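Mandelate racemase/muconate lactonizing enzyme family protein (Roseovarius nubinhibens ISM, PDB 3U4F) binds magnesium as a member of the enolase superfamily and probably acts as a hydro-lyase. Local coordinates at residues K24-E29 with R40-D45; E351-I356 with W369-C374; A131-A136 with H360-E365. All blocks are in the same frame, centred on the assembly; numbering follows the deposited sequence.

Contact 1: residues K24-E29 with R40-D45; sequences KLTAIE and RVTSED
Glu29 turns its CG anti to its own carbonyl carbon (chi1 -60°), while Arg40 sends CG anti to the backbone N and then bends at chi3 (58°), and the two chains run side by side until carboxylate and guanidinium meet. Arg40 grips side-on: NE reaches Glu29 OE2 at 2.9 Å, arriving from above the carboxylate plane, and NH2 reaches Glu29 OE1 at 3.1 Å on its syn side. The hydroxyl of Tyr383 also bonds Glu29 OE1. A lysine in place of Arg40 has one nitrogen and no two-pronged hold, so the Glu29 carboxylate would probably be left freer to turn. On the same face a water joins Glu29 OE2, Arg40 O and Thr42 OG1, and Ala27 CB packs on Thr42 CB. On the opposite face Val41 CB sits 3.9 Å from Leu25 CD2, and its CG1 lies 4.1 Å from Ile28 CG1; helix 98-119 covers Leu25 and Val41. Far from the hairpin turn, Thr42 O takes Thr26 N at 2.8 Å and, more weakly, Ala27 N at 3.4 Å. Two residues facing one make a classic beta bulge in the antiparallel hairpin 25-32/37-43, part of the sheet in the N-terminal capping domain of the enolase superfamily.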
loop_
_atom_site.group_PDB
_atom_site.type_symbol
_atom_site.label_atom_id
_atom_site.label_comp_id
_atom_site.label_asym_id
_atom_site.label_seq_id
_atom_site.Cartn_x
_atom_site.Cartn_y
_atom_site.Cartn_z
ATOM N N LYS A 24 0.522 17.272 23.308
ATOM C CA LYS A 24 -0.240 16.031 23.295
ATOM C C LYS A 24 -1.590 16.261 22.649
ATOM O O LYS A 24 -2.351 17.109 23.083
ATOM C CB LYS A 24 -0.455 15.494 24.723
ATOM C CG LYS A 24 0.721 14.733 25.287
ATOM C CD LYS A 24 0.442 14.286 26.732
ATOM C CE LYS A 24 1.666 13.625 27.376
ATOM N NZ LYS A 24 2.915 14.430 27.158
ATOM N N LEU A 25 -1.899 15.483 21.625
ATOM C CA LEU A 25 -3.228 15.552 21.042
ATOM C C LEU A 25 -4.236 14.882 21.941
ATOM O O LEU A 25 -4.024 13.755 22.373
ATOM C CB LEU A 25 -3.271 14.914 19.649
ATOM C CG LEU A 25 -2.470 15.594 18.544
ATOM C CD1 LEU A 25 -2.803 14.929 17.224
ATOM C CD2 LEU A 25 -2.751 17.095 18.486
ATOM N N THR A 26 -5.346 15.568 22.196
ATOM C CA THR A 26 -6.427 14.997 22.989
ATOM C C THR A 26 -7.668 14.625 22.166
ATOM O O THR A 26 -8.527 13.903 22.637
ATOM C CB THR A 26 -6.814 15.922 24.181
ATOM O OG1 THR A 26 -7.085 17.242 23.700
ATOM C CG2 THR A 26 -5.678 15.994 25.181
ATOM N N ALA A 27 -7.781 15.143 20.947
ATOM C CA ALA A 27 -8.881 14.778 20.060
ATOM C C ALA A 27 -8.450 14.910 18.605
ATOM O O ALA A 27 -7.672 15.797 18.263
ATOM C CB ALA A 27 -10.089 15.656 20.295
ATOM N N ILE A 28 -8.970 14.018 17.773
ATOM C CA ILE A 28 -8.808 14.113 16.326
ATOM C C ILE A 28 -10.216 13.914 15.760
ATOM O O ILE A 28 -10.889 12.912 16.054
ATOM C CB ILE A 28 -7.879 13.004 15.777
ATOM C CG1 ILE A 28 -6.440 13.179 16.294
ATOM C CG2 ILE A 28 -7.919 13.054 14.247
ATOM C CD1 ILE A 28 -5.473 11.988 16.005
ATOM N N GLU A 29 -10.674 14.891 14.977
ATOM C CA GLU A 29 -11.993 14.864 14.377
ATOM C C GLU A 29 -11.900 14.894 12.864
ATOM O O GLU A 29 -11.038 15.582 12.297
ATOM C CB GLU A 29 -12.790 16.094 14.821
ATOM C CG GLU A 29 -12.964 16.170 16.352
ATOM C CD GLU A 29 -13.398 17.555 16.791
ATOM O OE1 GLU A 29 -14.619 17.750 17.056
ATOM O OE2 GLU A 29 -12.506 18.430 16.832
ATOM N N ARG A 40 -9.549 17.981 12.101
ATOM C CA ARG A 40 -9.272 18.987 13.122
ATOM C C ARG A 40 -8.622 18.307 14.285
ATOM O O ARG A 40 -9.174 17.317 14.795
ATOM C CB ARG A 40 -10.533 19.737 13.591
ATOM C CG ARG A 40 -10.155 20.820 14.674
ATOM C CD ARG A 40 -11.318 21.769 15.037
ATOM N NE ARG A 40 -12.482 21.015 15.538
ATOM C CZ ARG A 40 -13.720 21.499 15.640
ATOM N NH1 ARG A 40 -14.003 22.754 15.297
ATOM N NH2 ARG A 40 -14.693 20.725 16.100
ATOM N N VAL A 41 -7.474 18.816 14.719
ATOM C CA VAL A 41 -6.781 18.249 15.878
ATOM C C VAL A 41 -6.834 19.230 17.043
ATOM O O VAL A 41 -6.832 20.437 16.826
ATOM C CB VAL A 41 -5.311 17.840 15.618
ATOM C CG1 VAL A 41 -5.223 16.667 14.600
ATOM C CG2 VAL A 41 -4.415 19.056 15.185
ATOM N N THR A 42 -6.880 18.687 18.258
ATOM C CA THR A 42 -6.954 19.513 19.484
ATOM C C THR A 42 -5.860 19.071 20.432
ATOM O O THR A 42 -5.744 17.891 20.723
ATOM C CB THR A 42 -8.307 19.358 20.216
ATOM O OG1 THR A 42 -9.378 19.594 19.306
ATOM C CG2 THR A 42 -8.432 20.343 21.416
ATOM N N SER A 43 -5.046 20.017 20.895
ATOM C CA SER A 43 -4.008 19.701 21.852
ATOM C C SER A 43 -4.563 19.834 23.268
ATOM O O SER A 43 -5.665 20.373 23.473
ATOM C CB SER A 43 -2.779 20.594 21.653
ATOM O OG SER A 43 -3.144 21.950 21.837
ATOM N N GLU A 44 -3.800 19.343 24.237
ATOM C CA GLU A 44 -4.278 19.300 25.628
ATOM C C GLU A 44 -4.458 20.699 26.215
ATOM O O GLU A 44 -5.326 20.901 27.054
ATOM C CB GLU A 44 -3.413 18.386 26.512
ATOM C CG GLU A 44 -1.990 18.828 26.737
ATOM C CD GLU A 44 -1.259 17.974 27.787
ATOM O OE1 GLU A 44 -1.919 17.197 28.526
ATOM O OE2 GLU A 44 -0.015 18.092 27.872
ATOM N N ASP A 45 -3.686 21.665 25.715
ATOM C CA ASP A 45 -3.852 23.085 26.070
ATOM C C ASP A 45 -5.064 23.776 25.430
ATOM O O ASP A 45 -5.363 24.923 25.760
ATOM C CB ASP A 45 -2.593 23.876 25.717
ATOM C CG ASP A 45 -2.481 24.168 24.217
ATOM O OD1 ASP A 45 -1.973 23.296 23.474
ATOM O OD2 ASP A 45 -2.897 25.273 23.785
HETATM O O HOH W 1 -9.939 17.722 17.427
#

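Contact 2: residues E351-I356 with W369-C374; sequences EDPYRI and WGVEIC
The carboxylate of Glu351 turns its syn side to the backbone of Glu372, whose N lies 19° out of the carboxylate plane. Glu372 carries its own carboxylate at 65° to that of Glu351, the two side chains crossing at about a right angle. The third flat group is the ring of Tyr354: Pro353 CG sits over the centre of one face, 3.7 Å above the plane, and the same carbon touches Val371 CG2 at 3.9 Å. The proline is thus wedged between an aromatic face and a valine branch. Helix 313-322 lies against both Tyr354 and Val371, and the tyrosine OH is bonded to Ser312 O and Leu316 N. An Asx turn, with Tyr354 N bonded to Asp352 OD1 at 3.0 Å, shapes the chain around the proline.

A single direct polar bond ties the surface loop between strands 332-335 and 360-363 to the loop leading from strand 360-363 into helix 375-380. Glu351 bends at chi2 (83°), which brings OE1 back over Val371 to take Glu372 N at 2.8 Å, nearly straight. A water donates to Glu351 OE2 at 2.7 Å and to Glu372 OE1 at 2.6 Å. The two carboxylates stay 4.9 Å apart, OE2 of Glu351 to OE1 of Glu372, so the water probably eases the repulsion of two like charges, while the backbone N-H would tend to stabilise Glu351 in its ionised form.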
loop_
_atom_site.group_PDB
_atom_site.type_symbol
_atom_site.label_atom_id
_atom_site.label_comp_id
_atom_site.label_asym_id
_atom_site.label_seq_id
_atom_site.Cartn_x
_atom_site.Cartn_y
_atom_site.Cartn_z
ATOM N N GLU A 351 -12.272 31.445 2.143
ATOM C CA GLU A 351 -11.372 32.220 1.275
ATOM C C GLU A 351 -11.095 31.485 -0.047
ATOM O O GLU A 351 -11.322 30.273 -0.183
ATOM C CB GLU A 351 -10.021 32.427 1.967
ATOM C CG GLU A 351 -10.052 33.012 3.377
ATOM C CD GLU A 351 -10.311 31.981 4.513
ATOM O OE1 GLU A 351 -10.574 30.783 4.248
ATOM O OE2 GLU A 351 -10.232 32.396 5.681
ATOM N N ASP A 352 -10.515 32.196 -1.000
ATOM C CA ASP A 352 -10.029 31.564 -2.215
ATOM C C ASP A 352 -8.524 31.808 -2.250
ATOM O O ASP A 352 -8.065 32.945 -2.511
ATOM C CB ASP A 352 -10.745 32.171 -3.427
ATOM C CG ASP A 352 -10.245 31.626 -4.760
ATOM O OD1 ASP A 352 -9.340 30.759 -4.765
ATOM O OD2 ASP A 352 -10.761 32.109 -5.800
ATOM N N PRO A 353 -7.744 30.778 -1.924
ATOM C CA PRO A 353 -6.286 31.003 -1.870
ATOM C C PRO A 353 -5.576 30.827 -3.213
ATOM O O PRO A 353 -4.324 30.927 -3.278
ATOM C CB PRO A 353 -5.814 29.937 -0.887
ATOM C CG PRO A 353 -6.769 28.781 -1.098
ATOM C CD PRO A 353 -8.125 29.412 -1.488
ATOM N N TYR A 354 -6.353 30.572 -4.257
ATOM C CA TYR A 354 -5.791 30.165 -5.557
ATOM C C TYR A 354 -5.922 31.168 -6.686
ATOM O O TYR A 354 -5.949 30.784 -7.860
ATOM C CB TYR A 354 -6.425 28.831 -5.980
ATOM C CG TYR A 354 -6.169 27.725 -4.972
ATOM C CD1 TYR A 354 -4.890 27.498 -4.496
ATOM C CD2 TYR A 354 -7.213 26.874 -4.533
ATOM C CE1 TYR A 354 -4.620 26.451 -3.575
ATOM C CE2 TYR A 354 -6.954 25.823 -3.616
ATOM C CZ TYR A 354 -5.664 25.627 -3.143
ATOM O OH TYR A 354 -5.377 24.594 -2.274
ATOM N N ARG A 355 -5.963 32.457 -6.366
ATOM C CA ARG A 355 -6.010 33.414 -7.477
ATOM C C ARG A 355 -4.619 33.469 -8.119
ATOM O O ARG A 355 -3.597 33.433 -7.426
ATOM C CB ARG A 355 -6.528 34.772 -6.994
ATOM C CG ARG A 355 -8.070 34.774 -6.709
ATOM C CD ARG A 355 -8.628 36.227 -6.700
ATOM N NE ARG A 355 -8.889 36.778 -8.032
ATOM C CZ ARG A 355 -8.818 38.078 -8.328
ATOM N NH1 ARG A 355 -8.472 38.952 -7.398
ATOM N NH2 ARG A 355 -9.073 38.506 -9.564
ATOM N N ILE A 356 -4.580 33.460 -9.445
ATOM C CA ILE A 356 -3.308 33.461 -10.164
ATOM C C ILE A 356 -3.158 34.818 -10.830
ATOM O O ILE A 356 -4.082 35.314 -11.439
ATOM C CB ILE A 356 -3.216 32.330 -11.240
ATOM C CG1 ILE A 356 -3.430 30.945 -10.595
ATOM C CG2 ILE A 356 -1.870 32.401 -12.021
ATOM C CD1 ILE A 356 -2.314 30.565 -9.584
ATOM N N TRP A 369 -2.262 27.407 7.640
ATOM C CA TRP A 369 -2.575 27.380 6.219
ATOM C C TRP A 369 -3.343 28.626 5.773
ATOM O O TRP A 369 -3.451 28.894 4.584
ATOM C CB TRP A 369 -3.399 26.124 5.859
ATOM C CG TRP A 369 -2.739 24.841 6.258
ATOM C CD1 TRP A 369 -3.254 23.875 7.077
ATOM C CD2 TRP A 369 -1.448 24.385 5.862
ATOM N NE1 TRP A 369 -2.351 22.843 7.234
ATOM C CE2 TRP A 369 -1.237 23.121 6.486
ATOM C CE3 TRP A 369 -0.446 24.907 5.031
ATOM C CZ2 TRP A 369 -0.059 22.380 6.314
ATOM C CZ3 TRP A 369 0.734 24.166 4.855
ATOM C CH2 TRP A 369 0.908 22.911 5.484
ATOM N N GLY A 370 -3.895 29.382 6.718
ATOM C CA GLY A 370 -4.592 30.626 6.376
ATOM C C GLY A 370 -5.930 30.408 5.678
ATOM O O GLY A 370 -6.378 31.279 4.928
ATOM N N VAL A 371 -6.559 29.253 5.885
ATOM C CA VAL A 371 -7.849 28.959 5.248
ATOM C C VAL A 371 -8.842 28.373 6.275
ATOM O O VAL A 371 -8.461 27.627 7.182
ATOM C CB VAL A 371 -7.679 28.023 3.976
ATOM C CG1 VAL A 371 -9.008 27.418 3.503
ATOM C CG2 VAL A 371 -7.062 28.809 2.803
ATOM N N GLU A 372 -10.109 28.742 6.135
ATOM C CA GLU A 372 -11.170 28.183 6.998
ATOM C C GLU A 372 -12.065 27.324 6.127
ATOM O O GLU A 372 -12.393 27.710 5.024
ATOM C CB GLU A 372 -11.994 29.303 7.662
ATOM C CG GLU A 372 -13.215 28.774 8.454
ATOM C CD GLU A 372 -14.160 29.897 8.916
ATOM O OE1 GLU A 372 -13.809 31.094 8.748
ATOM O OE2 GLU A 372 -15.274 29.572 9.403
ATOM N N ILE A 373 -12.425 26.127 6.588
ATOM C CA ILE A 373 -13.356 25.307 5.840
ATOM C C ILE A 373 -14.737 25.947 5.886
ATOM O O ILE A 373 -15.131 26.472 6.915
ATOM C CB ILE A 373 -13.407 23.860 6.419
ATOM C CG1 ILE A 373 -11.972 23.360 6.646
ATOM C CG2 ILE A 373 -14.251 22.959 5.504
ATOM C CD1 ILE A 373 -11.121 23.257 5.318
ATOM N N CYS A 374 -15.451 25.932 4.767
ATOM C CA CYS A 374 -16.761 26.558 4.671
ATOM C C CYS A 374 -17.716 25.961 5.715
ATOM O O CYS A 374 -17.849 24.748 5.766
ATOM C CB CYS A 374 -17.316 26.322 3.277
ATOM S SG CYS A 374 -18.995 26.933 3.069
HETATM O O HOH W 2 -12.236 32.767 7.493
#

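Contact 3: residues A131-A136 with H360-E365; sequences AGTIRA and HARVTE
His360 lays its ring on the backbone of Arg135: Arg135 CA stands 3.6 Å from the ring centroid, 12° off the normal, a CH-pi contact over the face. With CG anti to its carbonyl carbon (chi1 -76°), the imidazole leans across the neighbouring strand, and CD2 comes within 3.3 Å of Arg135 N. The ring's ND1 is bonded to Asp358 O, which helps fix its rotation, while the Arg135 guanidinium reaches away to a salt bridge with Asp164.

Ala361 follows on the other face and pairs with Ile134 through two backbone bonds, Ala361 N to Ile134 O at 2.9 Å and Ile134 N to Ala361 O at 3.0 Å. This makes strand 360-363 an antiparallel addition to strand 132-139, whose other neighbours, 165-169 and 332-335, run parallel to it, as strands do in the TIM-barrel domain of the enolase superfamily.

Arg362 returns to the His360 face. Its chain bends at chi3 (-60°), bringing the guanidinium over Thr133, whose CG2 lies 3.3 Å from the plane of the guanidinium, nearer its margin than its middle. Val363 points to the opposite face, its CG2 crossing Ile134 CD1 at 3.9 Å beneath helix 313-322, where Met319 touches both. Val363 N and O bond Gly132 O and N. Beyond the strand, Ala131 CB touches Thr364 O at 3.5 Å.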
loop_
_atom_site.group_PDB
_atom_site.type_symbol
_atom_site.label_atom_id
_atom_site.label_comp_id
_atom_site.label_asym_id
_atom_site.label_seq_id
_atom_site.Cartn_x
_atom_site.Cartn_y
_atom_site.Cartn_z
ATOM N N ALA A 131 6.356 33.801 3.459
ATOM C CA ALA A 131 5.278 34.142 2.552
ATOM C C ALA A 131 5.821 34.771 1.252
ATOM O O ALA A 131 6.877 35.447 1.240
ATOM C CB ALA A 131 4.300 35.113 3.255
ATOM N N GLY A 132 5.116 34.540 0.153
ATOM C CA GLY A 132 5.505 35.103 -1.147
ATOM C C GLY A 132 4.935 34.311 -2.300
ATOM O O GLY A 132 4.059 33.487 -2.116
ATOM N N THR A 133 5.416 34.572 -3.510
ATOM C CA THR A 133 4.791 34.016 -4.693
ATOM C C THR A 133 5.521 32.752 -5.161
ATOM O O THR A 133 6.677 32.513 -4.794
ATOM C CB THR A 133 4.841 35.016 -5.859
ATOM O OG1 THR A 133 6.203 35.377 -6.046
ATOM C CG2 THR A 133 4.013 36.295 -5.531
ATOM N N ILE A 134 4.815 31.979 -5.991
ATOM C CA ILE A 134 5.315 30.738 -6.600
ATOM C C ILE A 134 4.816 30.709 -8.028
ATOM O O ILE A 134 3.602 30.820 -8.294
ATOM C CB ILE A 134 4.745 29.458 -5.890
ATOM C CG1 ILE A 134 4.999 29.475 -4.396
ATOM C CG2 ILE A 134 5.422 28.179 -6.427
ATOM C CD1 ILE A 134 3.837 30.000 -3.591
ATOM N N ARG A 135 5.740 30.484 -8.954
ATOM C CA ARG A 135 5.388 30.302 -10.347
ATOM C C ARG A 135 4.490 29.100 -10.470
ATOM O O ARG A 135 4.787 28.062 -9.878
ATOM C CB ARG A 135 6.647 30.019 -11.173
ATOM C CG ARG A 135 6.370 29.885 -12.679
ATOM C CD ARG A 135 7.678 29.655 -13.417
ATOM N NE ARG A 135 7.474 29.507 -14.855
ATOM C CZ ARG A 135 8.381 28.982 -15.683
ATOM N NH1 ARG A 135 9.522 28.508 -15.207
ATOM N NH2 ARG A 135 8.119 28.890 -16.977
ATOM N N ALA A 136 3.416 29.219 -11.249
ATOM C CA ALA A 136 2.517 28.061 -11.422
ATOM C C ALA A 136 2.558 27.568 -12.865
ATOM O O ALA A 136 2.753 28.367 -13.794
ATOM C CB ALA A 136 1.103 28.431 -11.048
ATOM N N HIS A 360 1.629 33.520 -11.344
ATOM C CA HIS A 360 2.069 33.149 -9.991
ATOM C C HIS A 360 0.920 33.045 -8.989
ATOM O O HIS A 360 -0.051 33.801 -9.064
ATOM C CB HIS A 360 3.086 34.150 -9.434
ATOM C CG HIS A 360 4.460 34.014 -10.017
ATOM N ND1 HIS A 360 4.710 34.137 -11.368
ATOM C CD2 HIS A 360 5.654 33.775 -9.434
ATOM C CE1 HIS A 360 6.000 33.967 -11.595
ATOM N NE2 HIS A 360 6.597 33.751 -10.436
ATOM N N ALA A 361 1.069 32.112 -8.035
ATOM C CA ALA A 361 0.140 31.942 -6.908
ATOM C C ALA A 361 0.826 32.641 -5.747
ATOM O O ALA A 361 2.002 32.958 -5.836
ATOM C CB ALA A 361 -0.026 30.440 -6.575
ATOM N N ARG A 362 0.122 32.855 -4.644
ATOM C CA ARG A 362 0.753 33.561 -3.522
ATOM C C ARG A 362 0.345 33.012 -2.167
ATOM O O ARG A 362 -0.860 32.772 -1.896
ATOM C CB ARG A 362 0.513 35.081 -3.618
ATOM C CG ARG A 362 0.954 35.886 -2.351
ATOM C CD ARG A 362 0.437 37.355 -2.423
ATOM N NE ARG A 362 0.969 38.057 -3.604
ATOM C CZ ARG A 362 2.193 38.582 -3.699
ATOM N NH1 ARG A 362 3.066 38.492 -2.691
ATOM N NH2 ARG A 362 2.553 39.217 -4.814
ATOM N N VAL A 363 1.359 32.761 -1.350
ATOM C CA VAL A 363 1.170 32.429 0.043
ATOM C C VAL A 363 1.254 33.738 0.844
ATOM O O VAL A 363 2.261 34.449 0.766
ATOM C CB VAL A 363 2.233 31.416 0.504
ATOM C CG1 VAL A 363 2.249 31.262 2.051
ATOM C CG2 VAL A 363 1.995 30.075 -0.199
ATOM N N THR A 364 0.191 34.038 1.588
ATOM C CA THR A 364 0.171 35.211 2.475
ATOM C C THR A 364 0.763 34.938 3.846
ATOM O O THR A 364 1.136 33.812 4.179
ATOM C CB THR A 364 -1.257 35.762 2.669
ATOM O OG1 THR A 364 -1.996 34.856 3.484
ATOM C CG2 THR A 364 -1.991 35.949 1.343
ATOM N N GLU A 365 0.875 35.990 4.661
ATOM C CA GLU A 365 1.350 35.842 6.026
ATOM C C GLU A 365 0.283 35.262 7.025
ATOM O O GLU A 365 0.536 35.168 8.236
ATOM C CB GLU A 365 1.911 37.204 6.503
ATOM C CG GLU A 365 0.982 38.461 6.297
ATOM C CD GLU A 365 0.132 38.495 4.989
ATOM O OE1 GLU A 365 0.562 38.966 3.899
ATOM O OE2 GLU A 365 -1.027 38.041 5.090
#

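Contacts 2 and 3 are neighbours, their centres about 12 Å apart, and they meet where Ile356 CD1 packs on Ala361 CB at 3.8 Å. Their segments alternate along the chain: strand 360-363 of contact 3 lies between the two loops of contact 2, and helix 313-322 is touched by both. Contact 1 stands apart in the N-terminal domain, its centre about 23 Å from that of contact 2 and about 30 Å from that of contact 3. None of the three forms the magnesium site of Asp205, Glu231 and Glu257. In contact 3 the Ala136 side chain is about 13 Å from a bound guanidine.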